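Local coordinates for tartrate dehydrogenase/decarboxylase (Pseudomonas putida, PDB 3FLK), which oxidises tartrate to oxaloglycolate with NAD, converts meso-tartrate to D-glycerate and oxidatively decarboxylates D-malate to pyruvate, at residues Asn106-Arg111 with Glu281-Ser286. The protein carries 1 engineered substitution. Sequence-based numbering, arbitrary orientation.
Sequences NIRPVR and EPVHGS. With NAI (1,4-dihydronicotinamide adenine dinucleotide), chain F; OXL (oxalate ion), chain G; SO4 (sulfate ion), chain J.
E281 and R108 meet through a water: it donates to E281 OE2 (2.5 Å) and accepts from R108 NH2, and it also accepts a hydrogen bond from N106 ND2. The two charged groups themselves stay apart, and E281 OE2 makes its salt bridge with R98. E281 OE1 accepts a hydrogen bond from the NADH carboxamide N7N at 3.0 Å. V283 then lies over one face of the R108 guanidinium, its CG1 3.6 Å from NH1, while CG2 rests against R108 CD at 3.8 Å. Extended from CG to NE (chi2 172°, chi3 167°), R108 runs past this valine and turns its NH1 and NH2 edge to oxalate O4, 3.0 Å from each nitrogen; NH1 also hydrogen-bonds S252 OG, and R108 NE hydrogen-bonds N106 OD1 from above the amide plane of N106. A methionine in place of R108 would probably leave oxalate O4 without both of these donors and the water without one of its partners. Beyond V283, H284 sets a ring face against the adenine amino group N6A, and the backbone N of G285 binds phosphate oxygen O1A at 2.7 Å. The oxalate and dinucleotide sites thus adjoin across V283 and E281, in the active-site cleft of the isocitrate/isopropylmalate dehydrogenase fold.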
loop_
_atom_site.group_PDB
_atom_site.type_symbol
_atom_site.label_atom_id
_atom_site.label_comp_id
_atom_site.label_asym_id
_atom_site.label_seq_id
_atom_site.Cartn_x
_atom_site.Cartn_y
_atom_site.Cartn_z
ATOM N N ASN A 106 -16.013 -2.294 -7.586
ATOM C CA ASN A 106 -16.035 -2.129 -6.135
ATOM C C ASN A 106 -15.836 -0.654 -5.793
ATOM O O ASN A 106 -14.721 -0.136 -5.867
ATOM C CB ASN A 106 -14.971 -3.007 -5.467
ATOM C CG ASN A 106 -15.236 -3.235 -3.981
ATOM O OD1 ASN A 106 -15.933 -2.461 -3.331
ATOM N ND2 ASN A 106 -14.681 -4.313 -3.446
ATOM N N ILE A 107 -16.935 0.011 -5.441
ATOM C CA ILE A 107 -16.944 1.447 -5.152
ATOM C C ILE A 107 -16.789 1.694 -3.657
ATOM O O ILE A 107 -17.597 1.220 -2.858
ATOM C CB ILE A 107 -18.258 2.123 -5.649
ATOM C CG1 ILE A 107 -18.405 1.996 -7.169
ATOM C CG2 ILE A 107 -18.321 3.591 -5.221
ATOM C CD1 ILE A 107 -17.422 2.852 -7.976
ATOM N N ARG A 108 -15.760 2.455 -3.292
ATOM C CA ARG A 108 -15.439 2.712 -1.889
ATOM C C ARG A 108 -15.114 4.196 -1.654
ATOM O O ARG A 108 -13.977 4.627 -1.870
ATOM C CB ARG A 108 -14.282 1.803 -1.437
ATOM C CG ARG A 108 -14.636 0.319 -1.444
ATOM C CD ARG A 108 -13.436 -0.592 -1.189
ATOM N NE ARG A 108 -13.865 -1.962 -0.911
ATOM C CZ ARG A 108 -13.120 -2.885 -0.300
ATOM N NH1 ARG A 108 -11.890 -2.602 0.108
ATOM N NH2 ARG A 108 -13.614 -4.098 -0.092
ATOM N N PRO A 109 -16.121 4.987 -1.223
ATOM C CA PRO A 109 -15.896 6.414 -0.958
ATOM C C PRO A 109 -15.064 6.686 0.295
ATOM O O PRO A 109 -15.159 5.956 1.286
ATOM C CB PRO A 109 -17.313 6.976 -0.792
ATOM C CG PRO A 109 -18.137 5.815 -0.365
ATOM C CD PRO A 109 -17.523 4.593 -0.988
ATOM N N VAL A 110 -14.251 7.736 0.228
ATOM C CA VAL A 110 -13.408 8.163 1.337
ATOM C C VAL A 110 -13.742 9.621 1.643
ATOM O O VAL A 110 -13.681 10.474 0.755
ATOM C CB VAL A 110 -11.900 8.005 1.003
ATOM C CG1 VAL A 110 -11.034 8.507 2.142
ATOM C CG2 VAL A 110 -11.562 6.551 0.680
ATOM N N ARG A 111 -14.098 9.904 2.893
ATOM C CA ARG A 111 -14.549 11.240 3.277
ATOM C C ARG A 111 -14.213 11.582 4.725
ATOM O O ARG A 111 -14.422 10.770 5.628
ATOM C CB ARG A 111 -16.059 11.360 3.058
ATOM C CG ARG A 111 -16.629 12.777 3.157
ATOM C CD ARG A 111 -18.057 12.810 2.634
ATOM N NE ARG A 111 -18.150 12.165 1.324
ATOM C CZ ARG A 111 -19.217 11.517 0.866
ATOM N NH1 ARG A 111 -20.311 11.412 1.605
ATOM N NH2 ARG A 111 -19.180 10.960 -0.337
ATOM N N GLU A 281 -21.484 -3.969 1.636
ATOM C CA GLU A 281 -20.744 -4.393 2.818
ATOM C C GLU A 281 -19.802 -3.283 3.279
ATOM O O GLU A 281 -19.438 -2.408 2.488
ATOM C CB GLU A 281 -19.926 -5.659 2.510
ATOM C CG GLU A 281 -18.824 -5.443 1.470
ATOM C CD GLU A 281 -17.826 -6.582 1.364
ATOM O OE1 GLU A 281 -17.636 -7.336 2.341
ATOM O OE2 GLU A 281 -17.215 -6.714 0.285
ATOM N N PRO A 282 -19.406 -3.303 4.563
ATOM C CA PRO A 282 -18.310 -2.430 4.969
ATOM C C PRO A 282 -16.979 -2.842 4.341
ATOM O O PRO A 282 -16.812 -3.994 3.929
ATOM C CB PRO A 282 -18.254 -2.612 6.487
ATOM C CG PRO A 282 -18.951 -3.883 6.769
ATOM C CD PRO A 282 -19.959 -4.076 5.691
ATOM N N VAL A 283 -16.047 -1.896 4.261
ATOM C CA VAL A 283 -14.675 -2.202 3.865
ATOM C C VAL A 283 -14.019 -3.137 4.895
ATOM O O VAL A 283 -13.314 -4.080 4.525
ATOM C CB VAL A 283 -13.825 -0.917 3.671
ATOM C CG1 VAL A 283 -12.355 -1.262 3.441
ATOM C CG2 VAL A 283 -14.355 -0.092 2.501
ATOM N N HIS A 284 -14.280 -2.884 6.177
ATOM C CA HIS A 284 -13.637 -3.626 7.274
ATOM C C HIS A 284 -13.971 -5.122 7.312
ATOM O O HIS A 284 -14.962 -5.565 6.737
ATOM C CB HIS A 284 -13.937 -2.969 8.631
ATOM C CG HIS A 284 -15.370 -3.072 9.065
ATOM N ND1 HIS A 284 -15.969 -4.271 9.392
ATOM C CD2 HIS A 284 -16.309 -2.117 9.267
ATOM C CE1 HIS A 284 -17.222 -4.053 9.751
ATOM N NE2 HIS A 284 -17.452 -2.753 9.687
ATOM N N GLY A 285 -13.134 -5.889 8.004
ATOM C CA GLY A 285 -13.347 -7.325 8.156
ATOM C C GLY A 285 -14.129 -7.694 9.402
ATOM O O GLY A 285 -14.912 -6.893 9.918
ATOM N N SER A 286 -13.906 -8.915 9.883
ATOM C CA SER A 286 -14.650 -9.463 11.022
ATOM C C SER A 286 -14.134 -9.002 12.392
ATOM O O SER A 286 -14.773 -9.267 13.413
ATOM C CB SER A 286 -14.675 -10.991 10.948
ATOM O OG SER A 286 -13.361 -11.518 10.960
HETATM P PA NAI F . -10.287 -6.032 10.116
HETATM O O1A NAI F . -10.864 -4.985 9.242
HETATM O O2A NAI F . -11.297 -7.014 10.550
HETATM O O5B NAI F . -9.642 -5.339 11.407
HETATM C C5B NAI F . -8.516 -4.495 11.339
HETATM C C4B NAI F . -8.473 -3.578 12.556
HETATM O O4B NAI F . -9.475 -2.585 12.443
HETATM C C3B NAI F . -8.728 -4.332 13.854
HETATM O O3B NAI F . -7.860 -3.826 14.840
HETATM C C2B NAI F . -10.171 -4.009 14.185
HETATM O O2B NAI F . -10.407 -3.966 15.574
HETATM C C1B NAI F . -10.395 -2.661 13.520
HETATM N N9A NAI F . -11.778 -2.529 13.031
HETATM C C8A NAI F . -12.324 -3.127 11.924
HETATM N N7A NAI F . -13.616 -2.743 11.830
HETATM C C5A NAI F . -13.903 -1.914 12.851
HETATM C C6A NAI F . -15.065 -1.244 13.222
HETATM N N6A NAI F . -16.172 -1.361 12.493
HETATM N N1A NAI F . -15.053 -0.446 14.348
HETATM C C2A NAI F . -13.906 -0.312 15.102
HETATM N N3A NAI F . -12.757 -0.979 14.719
HETATM C C4A NAI F . -12.756 -1.769 13.618
HETATM O O3 NAI F . -9.071 -6.709 9.289
HETATM P PN NAI F . -8.019 -7.825 9.791
HETATM O O1N NAI F . -7.809 -7.741 11.252
HETATM O O2N NAI F . -6.834 -7.686 8.914
HETATM O O5D NAI F . -8.746 -9.206 9.428
HETATM C C5D NAI F . -9.626 -9.854 10.323
HETATM C C4D NAI F . -10.434 -10.919 9.582
HETATM O O4D NAI F . -11.357 -10.301 8.704
HETATM C C3D NAI F . -9.582 -11.844 8.723
HETATM O O3D NAI F . -10.121 -13.138 8.837
HETATM C C2D NAI F . -9.776 -11.327 7.308
HETATM O O2D NAI F . -9.643 -12.343 6.342
HETATM C C1D NAI F . -11.198 -10.790 7.381
HETATM N N1N NAI F . -11.532 -9.725 6.416
HETATM C C2N NAI F . -12.687 -9.871 5.700
HETATM C C3N NAI F . -13.085 -8.899 4.789
HETATM C C7N NAI F . -14.476 -8.954 4.225
HETATM O O7N NAI F . -15.380 -9.930 4.696
HETATM N N7N NAI F . -14.834 -8.080 3.286
HETATM C C4N NAI F . -12.289 -7.766 4.616
HETATM C C5N NAI F . -11.114 -7.619 5.352
HETATM C C6N NAI F . -10.742 -8.611 6.259
HETATM C C1 OXL G . -10.209 -7.325 1.584
HETATM C C2 OXL G . -11.163 -6.409 0.952
HETATM O O1 OXL G . -9.411 -6.869 2.439
HETATM O O2 OXL G . -11.952 -6.840 0.083
HETATM O O3 OXL G . -10.201 -8.531 1.249
HETATM O O4 OXL G . -11.156 -5.204 1.299
HETATM S S SO4 J . -22.416 9.061 -0.778
HETATM O O1 SO4 J . -21.038 8.712 -1.114
HETATM O O2 SO4 J . -23.155 9.358 -2.002
HETATM O O3 SO4 J . -23.059 7.948 -0.088
HETATM O O4 SO4 J . -22.415 10.243 0.081
HETATM O O HOH W 1 -16.148 -4.612 -0.575
#